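Local coordinates for Lmaj004144AAA protein (PDB 1Y63) that binds ADP through a P-loop and probably transfers phosphate between nucleoside triphosphates and monophosphates as an AK6-type adenylate kinase that also hydrolyses ATP, at residues Val105-Thr109 with Glu135-Glu141; Ser25-Met29 with Met164-Val168. Where two conformers were deposited one is given. Residues are numbered along the deposited sequence.

Contact 1 packs the junction of helices 125-136 and 139-147 onto a strand of the parallel sheet, 103-108; contact 2 is a helix pair, 23-33 with 161-178, reached from the strand's other face through Leu107. Contact 1 is largely polar, with His108 held between two carboxylates and a water bridging strand and helix. Contact 2 is mainly apolar side-chain packing, much of it by methionines, with no hydrogen bonds between the two segments. It reaches ADP itself, while contact 1 comes near it through Leu107. Each is partly buried. Their centres lie 16 Å apart, yet Leu107 CD2 is 3.6 Å from Met26 CE, so strand 103-108, an inner strand next to the central one, touches both.

Contact 1 of 2, residues Val105-Thr109 with Glu135-Glu141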
ATOM      1  N   VAL A 105       0.987   5.837   3.495  1.00 17.43           N
ATOM      2  CA  VAL A 105       2.405   5.648   3.754  1.00 18.31           C
ATOM      3  C   VAL A 105       3.036   5.148   2.492  1.00 17.67           C
ATOM      4  O   VAL A 105       2.592   4.135   1.927  1.00 19.00           O
ATOM      5  CB  VAL A 105       2.623   4.601   4.860  1.00 18.27           C
ATOM      6  CG1 VAL A 105       4.086   4.426   5.138  1.00 20.20           C
ATOM      7  CG2 VAL A 105       1.863   4.967   6.113  1.00 18.53           C
ATOM      8  N   VAL A 106       4.043   5.869   1.996  1.00 16.69           N
ATOM      9  CA  VAL A 106       4.759   5.446   0.789  1.00 16.64           C
ATOM     10  C   VAL A 106       6.132   4.951   1.226  1.00 18.28           C
ATOM     11  O   VAL A 106       6.888   5.704   1.850  1.00 18.19           O
ATOM     12  CB  VAL A 106       4.954   6.620  -0.206  1.00 16.93           C
ATOM     13  CG1 VAL A 106       5.725   6.154  -1.460  1.00 21.10           C
ATOM     14  CG2 VAL A 106       3.667   7.279  -0.609  1.00 20.05           C
ATOM     15  N   LEU A 107       6.452   3.709   0.842  1.00 18.52           N
ATOM     16  CA  LEU A 107       7.716   3.084   1.168  1.00 17.96           C
ATOM     17  C   LEU A 107       8.705   3.219   0.019  1.00 19.30           C
ATOM     18  O   LEU A 107       8.344   3.063  -1.137  1.00 20.03           O
ATOM     19  CB  LEU A 107       7.527   1.606   1.508  1.00 18.99           C
ATOM     20  CG  LEU A 107       6.499   1.288   2.609  1.00 19.05           C
ATOM     21  CD1 LEU A 107       6.421  -0.210   2.885  1.00 19.91           C
ATOM     22  CD2 LEU A 107       6.853   2.054   3.824  1.00 18.34           C
ATOM     23  N   HIS A 108       9.946   3.534   0.388  1.00 18.32           N
ATOM     24  CA  HIS A 108      11.086   3.534  -0.518  1.00 19.28           C
ATOM     25  C   HIS A 108      12.129   2.546  -0.067  1.00 20.67           C
ATOM     26  O   HIS A 108      12.221   2.229   1.121  1.00 21.74           O
ATOM     27  CB  HIS A 108      11.699   4.929  -0.572  1.00 19.14           C
ATOM     28  CG  HIS A 108      10.924   5.885  -1.421  1.00 20.89           C
ATOM     29  ND1 HIS A 108      10.765   5.699  -2.779  1.00 26.72           N
ATOM     30  CD2 HIS A 108      10.297   7.042  -1.123  1.00 26.41           C
ATOM     31  CE1 HIS A 108      10.067   6.707  -3.276  1.00 28.17           C
ATOM     32  NE2 HIS A 108       9.785   7.544  -2.296  1.00 24.76           N
ATOM     33  N   THR A 109      12.940   2.067  -1.005  1.00 18.93           N
ATOM     34  CA  THR A 109      14.004   1.128  -0.679  1.00 19.86           C
ATOM     35  C   THR A 109      15.193   1.461  -1.585  1.00 22.93           C
ATOM     36  O   THR A 109      14.999   1.756  -2.779  1.00 22.84           O
ATOM     37  CB  THR A 109      13.515  -0.328  -0.900  1.00 20.11           C
ATOM     38  OG1 THR A 109      12.348  -0.583  -0.091  1.00 21.59           O
ATOM     39  CG2 THR A 109      14.534  -1.351  -0.532  1.00 26.28           C
ATOM     40  N   GLU A 135      11.031   2.491  -9.182  1.00 18.82           N
ATOM     41  CA  GLU A 135      11.485   3.042  -7.908  1.00 19.60           C
ATOM     42  C   GLU A 135      12.392   4.245  -8.115  1.00 21.18           C
ATOM     43  O   GLU A 135      12.226   5.278  -7.469  1.00 21.05           O
ATOM     44  CB  GLU A 135      12.144   1.952  -7.065  1.00 20.42           C
ATOM     45  CG  GLU A 135      12.715   2.403  -5.719  1.00 20.71           C
ATOM     46  CD  GLU A 135      11.680   2.852  -4.700  1.00 21.23           C
ATOM     47  OE1 GLU A 135      10.466   2.613  -4.908  1.00 21.19           O
ATOM     48  OE2 GLU A 135      12.103   3.474  -3.674  1.00 22.75           O
ATOM     49  N   ILE A 136      13.319   4.134  -9.058  1.00 19.59           N
ATOM     50  CA  ILE A 136      14.222   5.259  -9.394  1.00 21.07           C
ATOM     51  C   ILE A 136      13.434   6.476  -9.881  1.00 21.67           C
ATOM     52  O   ILE A 136      13.819   7.634  -9.601  1.00 23.47           O
ATOM     53  CB  ILE A 136      15.248   4.843 -10.482  1.00 22.79           C
ATOM     54  CG1 ILE A 136      16.146   3.724  -9.951  0.50 21.07           C
ATOM     55  CG2 ILE A 136      16.106   6.031 -10.895  0.50 21.27           C
ATOM     56  CD1 ILE A 136      16.814   2.948 -11.045  0.50 19.44           C
ATOM     57  N   GLN A 137      12.344   6.235 -10.609  1.00 20.48           N
ATOM     58  CA  GLN A 137      11.529   7.330 -11.165  1.00 20.42           C
ATOM     59  C   GLN A 137      10.475   7.840 -10.177  1.00 22.49           C
ATOM     60  O   GLN A 137       9.714   8.744 -10.509  1.00 22.92           O
ATOM     61  CB  GLN A 137      10.860   6.913 -12.477  1.00 21.91           C
ATOM     62  CG  GLN A 137      11.838   6.549 -13.606  1.00 26.23           C
ATOM     63  CD  GLN A 137      12.699   7.714 -14.051  1.00 38.67           C
ATOM     64  OE1 GLN A 137      12.352   8.873 -13.837  1.00 42.86           O
ATOM     65  NE2 GLN A 137      13.839   7.411 -14.678  1.00 43.04           N
ATOM     66  N   CYS A 138      10.470   7.299  -8.961  0.70 22.37           N
ATOM     67  CA  CYS A 138       9.522   7.693  -7.881  0.70 22.30           C
ATOM     68  C   CYS A 138       8.061   7.630  -8.318  0.70 22.07           C
ATOM     69  O   CYS A 138       7.259   8.460  -7.918  0.70 22.24           O
ATOM     70  CB  CYS A 138       9.845   9.083  -7.329  0.70 24.65           C
ATOM     71  SG  CYS A 138      11.450   9.188  -6.530  0.70 31.17           S
ATOM     72  N   ILE A 139       7.711   6.632  -9.121  1.00 22.95           N
ATOM     73  CA  ILE A 139       6.358   6.550  -9.708  1.00 21.82           C
ATOM     74  C   ILE A 139       5.287   6.495  -8.624  1.00 22.50           C
ATOM     75  O   ILE A 139       4.308   7.277  -8.641  1.00 22.32           O
ATOM     76  CB  ILE A 139       6.244   5.343 -10.665  1.00 25.59           C
ATOM     77  CG1 ILE A 139       7.221   5.515 -11.840  1.00 26.89           C
ATOM     78  CG2 ILE A 139       4.798   5.141 -11.109  1.00 28.63           C
ATOM     79  CD1 ILE A 139       7.020   6.753 -12.675  1.00 29.92           C
ATOM     80  N   CYS A 140       5.468   5.600  -7.660  0.70 21.07           N
ATOM     81  CA  CYS A 140       4.443   5.370  -6.622  0.70 20.06           C
ATOM     82  C   CYS A 140       4.297   6.592  -5.705  0.70 21.00           C
ATOM     83  O   CYS A 140       3.177   6.987  -5.333  0.70 22.62           O
ATOM     84  CB  CYS A 140       4.774   4.106  -5.819  0.70 22.59           C
ATOM     85  SG  CYS A 140       4.737   2.593  -6.809  0.70 26.70           S
ATOM     86  N   GLU A 141       5.419   7.206  -5.336  1.00 20.83           N
ATOM     87  CA  GLU A 141       5.356   8.372  -4.482  1.00 20.61           C
ATOM     88  C   GLU A 141       4.655   9.508  -5.201  1.00 21.84           C
ATOM     89  O   GLU A 141       3.793  10.192  -4.626  1.00 21.75           O
ATOM     90  CB  GLU A 141       6.738   8.824  -4.022  1.00 22.40           C
ATOM     91  CG  GLU A 141       6.622   9.920  -2.976  1.00 25.43           C
ATOM     92  CD  GLU A 141       7.932  10.597  -2.625  1.00 32.37           C
ATOM     93  OE1 GLU A 141       8.983   9.940  -2.636  1.00 29.20           O
ATOM     94  OE2 GLU A 141       7.894  11.805  -2.324  1.00 37.07           O
TER
HETATM   95  O   HOH W   1       8.164   3.317  -3.801  1.00 14.92           O
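His108 dominates this contact. Its m rotamer (chi1 -78°) carries the ring from a sideways CA-to-CB bond over to the helices, where both nitrogens donate at the ring edge: ND1 to OE2 of Glu135 at 2.7 Å and NE2 to OE1 of Glu141 at 2.5 Å, consistent with a doubly protonated, positively charged imidazole. Glu135 reaches back by a t, p conformation, and its OE2 also accepts a hydrogen bond from the backbone N of Thr109 at 3.1 Å. Its OE1 is hydrogen-bonded to Thr18 OG1 and accepts from a water, 2.6 Å away, that donates to Leu107 O at 2.7 Å. Cys138 (phi 53°), its N bonded to Glu135 O at 3.1 Å, forms a Schellman motif and N-caps the next helix. This break places one glutamate from each helix about the C-terminal end of strand 103-108, between 12-16 and edge strand 153-157 in the parallel P-loop NTPase sheet. Extended Glu141 (t, t) pairs through OE2 with Arg145; Val106 CG1 packs 3.8 Å from Glu141 CB.

Contact 2 of 2, residues Ser25-Met29 with Met164-Val168; sequences SMAEM and MAATV. With MN (manganese (II) ion), chain C; ADP (adenosine-5'-diphosphate), chain Q.
Two alpha-helical segments, Ser25-Met29 and Met164-Val168 (phi/psi near -60°/-40°; Met29 N to Ser25 O and Val168 N to Met164 O both 3.0 Å), cross at -51° between N-to-C directions, their axes 10.4 Å apart at closest approach. The CA atoms of Met26 and Met164 mark the nearest point, at 6.6 Å. The wide axial spacing is filled by long side chains. Met164 points toward the first helix, its chi2 of 145° between wells and its chi3 p; its sulfur settles against the Ser25-Met26 backbone, SD 3.6 Å from Met26 N and 3.8 Å from Met26 CB, and its methyl CE lies 4.0 Å from Ser25 CB. Met26 and Met29 share a t, t, m conformation and extend like two prongs. Met26 leaves its helix sideways, but its end reaches the second helix: CE is 3.6 Å from Thr167 CG2, and CG is 3.9 Å from Val168 CG2. Met29 points toward the other helix, SD lying 4.2 Å from Met164 CG, 4.1 Å from Ala165 CA and 3.6 Å from Val168 CG2. CG2 of Val168 (chi1 t) thus fills the gap between the two methionines. Thr167, chi1 m, turns its OG1 to Arg156 and Gln163 O. Glu28 OE2 binds manganese at 2.2 Å with His39 and four waters. Ser25 N and OG donate to ADP O1A at 2.8 and 2.7 Å, and Met164 CB lies 3.5 Å from the adenine N6: the helix following a P-loop, packed on the C-terminal helix that borders the adenine pocket.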
ATOM      1  N   SER A  25       4.800  -6.780   4.288  1.00 16.58           N
ATOM      2  CA  SER A  25       5.495  -6.978   5.558  1.00 16.70           C
ATOM      3  C   SER A  25       5.088  -5.929   6.593  1.00 18.09           C
ATOM      4  O   SER A  25       4.836  -6.244   7.754  1.00 17.97           O
ATOM      5  CB  SER A  25       6.997  -6.991   5.364  1.00 18.97           C
ATOM      6  OG  SER A  25       7.367  -8.060   4.508  1.00 19.36           O
ATOM      7  N   MET A  26       5.066  -4.671   6.166  1.00 18.84           N
ATOM      8  CA  MET A  26       4.671  -3.588   7.080  1.00 17.57           C
ATOM      9  C   MET A  26       3.210  -3.685   7.463  1.00 15.57           C
ATOM     10  O   MET A  26       2.861  -3.518   8.623  1.00 16.40           O
ATOM     11  CB  MET A  26       4.968  -2.217   6.514  1.00 19.40           C
ATOM     12  CG  MET A  26       4.681  -1.116   7.522  1.00 21.51           C
ATOM     13  SD  MET A  26       5.136   0.516   6.920  1.00 21.06           S
ATOM     14  CE  MET A  26       6.918   0.386   7.020  1.00 19.91           C
ATOM     15  N   ALA A  27       2.344  -3.999   6.505  1.00 16.63           N
ATOM     16  CA  ALA A  27       0.920  -4.116   6.807  1.00 14.63           C
ATOM     17  C   ALA A  27       0.674  -5.269   7.801  1.00 15.95           C
ATOM     18  O   ALA A  27      -0.198  -5.164   8.682  1.00 17.94           O
ATOM     19  CB  ALA A  27       0.131  -4.330   5.552  1.00 18.44           C
ATOM     20  N   GLU A  28       1.416  -6.368   7.644  1.00 16.95           N
ATOM     21  CA  GLU A  28       1.261  -7.464   8.585  1.00 18.11           C
ATOM     22  C   GLU A  28       1.797  -7.109   9.960  1.00 16.86           C
ATOM     23  O   GLU A  28       1.229  -7.513  10.977  1.00 19.01           O
ATOM     24  CB  GLU A  28       1.860  -8.757   8.044  1.00 15.88           C
ATOM     25  CG  GLU A  28       1.136  -9.247   6.784  1.00 17.21           C
ATOM     26  CD  GLU A  28      -0.213  -9.917   7.049  1.00 24.29           C
ATOM     27  OE1 GLU A  28      -0.757  -9.859   8.177  1.00 24.72           O
ATOM     28  OE2 GLU A  28      -0.747 -10.519   6.098  1.00 21.74           O
ATOM     29  N   MET A  29       2.873  -6.336  10.022  1.00 18.03           N
ATOM     30  CA  MET A  29       3.321  -5.806  11.314  1.00 18.12           C
ATOM     31  C   MET A  29       2.281  -4.938  11.998  1.00 18.96           C
ATOM     32  O   MET A  29       2.036  -5.072  13.194  1.00 18.44           O
ATOM     33  CB  MET A  29       4.624  -5.044  11.162  1.00 19.71           C
ATOM     34  CG  MET A  29       5.163  -4.572  12.482  1.00 19.12           C
ATOM     35  SD  MET A  29       6.706  -3.629  12.499  0.60 24.57           S
ATOM     36  CE  MET A  29       7.916  -4.937  12.588  0.60 25.43           C
ATOM     37  N   MET A 164      11.492  -0.333   9.576  1.00 17.59           N
ATOM     38  CA  MET A 164      10.099  -0.743   9.576  1.00 17.86           C
ATOM     39  C   MET A 164       9.447  -0.528  10.924  1.00 15.98           C
ATOM     40  O   MET A 164       8.354  -0.003  11.001  1.00 18.08           O
ATOM     41  CB  MET A 164       9.955  -2.222   9.150  1.00 19.36           C
ATOM     42  CG  MET A 164       8.497  -2.614   8.883  0.55 21.04           C
ATOM     43  SD  MET A 164       8.272  -3.803   7.533  0.55 26.54           S
ATOM     44  CE  MET A 164       9.101  -5.190   8.297  0.55 24.05           C
ATOM     45  N   ALA A 165      10.127  -0.957  11.990  1.00 18.39           N
ATOM     46  CA  ALA A 165       9.563  -0.849  13.323  1.00 18.34           C
ATOM     47  C   ALA A 165       9.361   0.602  13.731  1.00 16.93           C
ATOM     48  O   ALA A 165       8.356   0.949  14.343  1.00 18.83           O
ATOM     49  CB  ALA A 165      10.430  -1.585  14.325  1.00 19.07           C
ATOM     50  N   ALA A 166      10.318   1.461  13.385  1.00 16.88           N
ATOM     51  CA  ALA A 166      10.212   2.888  13.707  1.00 18.18           C
ATOM     52  C   ALA A 166       9.077   3.570  12.947  1.00 18.41           C
ATOM     53  O   ALA A 166       8.360   4.430  13.486  1.00 18.11           O
ATOM     54  CB  ALA A 166      11.551   3.586  13.452  1.00 17.85           C
ATOM     55  N   THR A 167       8.890   3.174  11.689  1.00 18.35           N
ATOM     56  CA  THR A 167       7.776   3.658  10.910  1.00 17.59           C
ATOM     57  C   THR A 167       6.453   3.227  11.552  1.00 17.50           C
ATOM     58  O   THR A 167       5.521   4.025  11.677  1.00 18.70           O
ATOM     59  CB  THR A 167       7.884   3.191   9.450  1.00 18.75           C
ATOM     60  OG1 THR A 167       9.048   3.812   8.860  1.00 17.60           O
ATOM     61  CG2 THR A 167       6.621   3.543   8.679  1.00 19.14           C
ATOM     62  N   VAL A 168       6.368   1.966  11.976  1.00 17.96           N
ATOM     63  CA  VAL A 168       5.148   1.514  12.628  1.00 17.41           C
ATOM     64  C   VAL A 168       4.873   2.290  13.915  1.00 17.63           C
ATOM     65  O   VAL A 168       3.734   2.593  14.197  1.00 18.31           O
ATOM     66  CB  VAL A 168       5.116  -0.018  12.779  1.00 18.30           C
ATOM     67  CG1 VAL A 168       3.955  -0.449  13.646  1.00 19.83           C
ATOM     68  CG2 VAL A 168       5.028  -0.668  11.393  1.00 19.12           C
TER
HETATM   69 MN    MN C 311      -2.876 -10.490   5.653  1.00 19.37          MN
HETATM   70  PB  ADP Q 301       5.926  -5.795  -1.157  1.00 13.55           P
HETATM   71  O1B ADP Q 301       6.156  -6.332  -2.556  1.00 13.55           O
HETATM   72  O2B ADP Q 301       6.082  -4.289  -1.138  1.00 12.35           O
HETATM   73  O3B ADP Q 301       4.644  -6.295  -0.497  1.00 12.14           O
HETATM   74  PA  ADP Q 301       7.196  -7.461   0.856  1.00 13.99           P
HETATM   75  O1A ADP Q 301       6.538  -7.033   2.151  1.00 13.62           O
HETATM   76  O2A ADP Q 301       6.651  -8.735   0.212  1.00 14.81           O
HETATM   77  O3A ADP Q 301       7.177  -6.290  -0.219  1.00 11.85           O
HETATM   78  O5' ADP Q 301       8.776  -7.620   1.080  0.50 13.90           O
HETATM   79  C5' ADP Q 301       9.479  -8.621   0.358  0.50 13.24           C
HETATM   80  C4' ADP Q 301      10.569  -9.107   1.283  0.50 10.71           C
HETATM   81  O4' ADP Q 301      11.406  -8.013   1.647  0.50 15.75           O
HETATM   82  C3' ADP Q 301      10.060  -9.658   2.604  0.50 12.86           C
HETATM   83  O3' ADP Q 301       9.618 -11.010   2.522  0.50 14.69           O
HETATM   84  C2' ADP Q 301      11.273  -9.495   3.478  0.50 16.61           C
HETATM   85  O2' ADP Q 301      12.246 -10.487   3.170  0.50 18.42           O
HETATM   86  C1' ADP Q 301      11.852  -8.195   2.988  0.50 15.72           C
HETATM   87  N9  ADP Q 301      11.490  -6.970   3.723  1.00 16.44           N
HETATM   88  C8  ADP Q 301      10.354  -6.201   3.644  1.00 17.22           C
HETATM   89  N7  ADP Q 301      10.452  -5.111   4.436  1.00 16.98           N
HETATM   90  C5  ADP Q 301      11.696  -5.171   5.024  1.00 14.15           C
HETATM   91  C6  ADP Q 301      12.415  -4.320   5.958  1.00 20.07           C
HETATM   92  N6  ADP Q 301      11.859  -3.180   6.412  1.00 18.05           N
HETATM   93  N1  ADP Q 301      13.654  -4.726   6.311  1.00 16.09           N
HETATM   94  C2  ADP Q 301      14.194  -5.873   5.819  1.00 18.29           C
HETATM   95  N3  ADP Q 301      13.613  -6.723   4.953  1.00 16.17           N
HETATM   96  C4  ADP Q 301      12.355  -6.394   4.543  1.00 15.76           C
HETATM   97  O   HOH W   2      -3.294 -10.245   7.629  1.00 23.95           O
HETATM   98  O   HOH W   3      -2.664 -11.175   3.581  1.00 22.88           O
HETATM   99  O   HOH W   4      -3.343 -12.616   6.123  1.00 20.94           O
HETATM  100  O   HOH W   5      -5.079 -10.262   5.112  1.00 22.78           O